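Local coordinates for restriction endonuclease AspBHI (PDB 4OC8) that cleaves DNA that carries modified bases, acting as a modification-dependent restriction endonuclease that forms tetramers, at the interface of chains A and B. Coordinates in Å, arbitrary orientation; residue numbers count along the deposited sequence, not the author numbering. Chains: chain A/B, restriction endonuclease AspBHI.

The interface of chains A and B. Residues chain A 145-148, 291; chain B 261-262, 266-267, 368.
A two-fold symmetric, homotypic interface joins two copies of AspBHI, and this patch, repeated with the chains exchanged, is one part of the surface that ties them together in the tetramer. A loop of the AspBHI N-terminal family region, A:Pro145 to A:Ala148, lies across the C-terminal end of helix 252-263 of chain B, in the Mrr-type restriction endonuclease region. Contact is mostly packing, with no direct hydrogen bond or salt bridge between the residues here. A:Ala146 sits at the centre: its CB methyl points at the B:Val267 side chain, meeting the CG2 methyl of B:Val267 at 3.4 Å. That CG2 branch is anti to the carbonyl carbon, while B:Val267 CG1, anti to the backbone N (chi1 -165°), lies 4.0 Å from A:Ala146 CB. The flank of the same methyl lies against the backbone O of B:Arg261. B:Leu262 reaches towards the loop from the last turn of the helix, CG anti to its carbonyl carbon (chi1 -73°), and its CD2 branch does the touching, 3.3 Å from the carbonyl O of A:Pro145. Water 1 fills in the polar side: it lies 3.1 Å from the carbonyl O of A:Ala146 and 3.1 Å from that of B:Arg261, and also bridges to B:Leu262 O. From another part of chain A, the extended A:Gln291 brings its amide NE2 tip to 3.4 Å from B:Leu262 O, a polar approach too long to count as a bond. At the far end of the loop, A:Ala148 passes the backbone O of B:Ser368, in helix 359-369, with its CA and the side of its CB, the CB 3.4 Å from that O.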
loop_
_atom_site.group_PDB
_atom_site.type_symbol
_atom_site.label_atom_id
_atom_site.label_comp_id
_atom_site.label_asym_id
_atom_site.label_seq_id
_atom_site.Cartn_x
_atom_site.Cartn_y
_atom_site.Cartn_z
ATOM N N PRO A 145 5.761 13.368 -8.810
ATOM C CA PRO A 145 5.778 12.279 -9.792
ATOM C C PRO A 145 4.875 11.101 -9.400
ATOM O O PRO A 145 4.679 10.212 -10.223
ATOM C CB PRO A 145 7.246 11.838 -9.799
ATOM C CG PRO A 145 7.785 12.283 -8.486
ATOM C CD PRO A 145 7.077 13.560 -8.176
ATOM N N ALA A 146 4.339 11.090 -8.180
ATOM C CA ALA A 146 3.499 9.974 -7.739
ATOM C C ALA A 146 2.007 10.304 -7.669
ATOM O O ALA A 146 1.183 9.427 -7.396
ATOM C CB ALA A 146 3.973 9.447 -6.405
ATOM N N LEU A 147 1.658 11.561 -7.918
ATOM C CA LEU A 147 0.264 11.981 -7.834
ATOM C C LEU A 147 -0.375 12.193 -9.188
ATOM O O LEU A 147 0.302 12.471 -10.179
ATOM C CB LEU A 147 0.128 13.261 -7.011
ATOM C CG LEU A 147 0.357 13.088 -5.513
ATOM C CD1 LEU A 147 0.076 14.386 -4.786
ATOM C CD2 LEU A 147 -0.512 11.963 -4.981
ATOM N N ALA A 148 -1.696 12.059 -9.215
ATOM C CA ALA A 148 -2.478 12.424 -10.380
ATOM C C ALA A 148 -2.356 13.928 -10.580
ATOM O O ALA A 148 -2.131 14.668 -9.622
ATOM C CB ALA A 148 -3.924 12.025 -10.182
ATOM N N GLN A 291 -3.477 -0.851 -8.523
ATOM C CA GLN A 291 -4.767 -0.334 -8.948
ATOM C C GLN A 291 -5.389 -1.299 -9.944
ATOM O O GLN A 291 -4.913 -1.415 -11.070
ATOM C CB GLN A 291 -4.618 1.047 -9.589
ATOM C CG GLN A 291 -4.052 2.115 -8.669
ATOM C CD GLN A 291 -4.040 3.489 -9.321
ATOM O OE1 GLN A 291 -4.929 3.821 -10.108
ATOM N NE2 GLN A 291 -3.023 4.293 -9.003
ATOM N N ARG B 261 5.779 4.196 -9.922
ATOM C CA ARG B 261 5.568 5.227 -8.908
ATOM C C ARG B 261 4.140 5.771 -8.977
ATOM O O ARG B 261 3.603 6.232 -7.975
ATOM C CB ARG B 261 6.590 6.357 -9.049
ATOM C CG ARG B 261 7.901 6.111 -8.320
ATOM C CD ARG B 261 8.917 7.191 -8.648
ATOM N NE ARG B 261 10.177 7.025 -7.924
ATOM C CZ ARG B 261 11.260 7.780 -8.114
ATOM N NH1 ARG B 261 11.249 8.758 -9.014
ATOM N NH2 ARG B 261 12.360 7.556 -7.406
ATOM N N LEU B 262 3.534 5.736 -10.160
ATOM C CA LEU B 262 2.142 6.174 -10.294
ATOM C C LEU B 262 1.165 5.106 -9.790
ATOM O O LEU B 262 0.155 5.437 -9.164
ATOM C CB LEU B 262 1.820 6.540 -11.742
ATOM C CG LEU B 262 2.404 7.838 -12.309
ATOM C CD1 LEU B 262 2.065 7.993 -13.781
ATOM C CD2 LEU B 262 1.925 9.044 -11.530
ATOM N N ASP B 266 3.190 4.544 -2.234
ATOM C CA ASP B 266 4.130 5.546 -1.737
ATOM C C ASP B 266 4.637 6.201 -3.013
ATOM O O ASP B 266 3.954 6.183 -4.042
ATOM C CB ASP B 266 5.277 4.889 -0.949
ATOM C CG ASP B 266 5.937 5.844 0.041
ATOM O OD1 ASP B 266 5.452 6.984 0.177
ATOM O OD2 ASP B 266 6.929 5.460 0.692
ATOM N N VAL B 267 5.818 6.798 -2.947
ATOM C CA VAL B 267 6.622 6.967 -4.143
ATOM C C VAL B 267 7.673 5.884 -3.950
ATOM O O VAL B 267 8.522 5.994 -3.070
ATOM C CB VAL B 267 7.239 8.367 -4.225
ATOM C CG1 VAL B 267 7.775 8.672 -5.642
ATOM C CG2 VAL B 267 6.193 9.408 -3.790
ATOM N N SER B 368 -4.351 9.467 -15.631
ATOM C CA SER B 368 -4.232 10.051 -14.302
ATOM C C SER B 368 -3.074 11.052 -14.205
ATOM O O SER B 368 -3.154 12.024 -13.455
ATOM C CB SER B 368 -4.117 8.971 -13.226
ATOM O OG SER B 368 -2.790 8.492 -13.129
HETATM O O HOH W 1 0.996 6.502 -6.301
#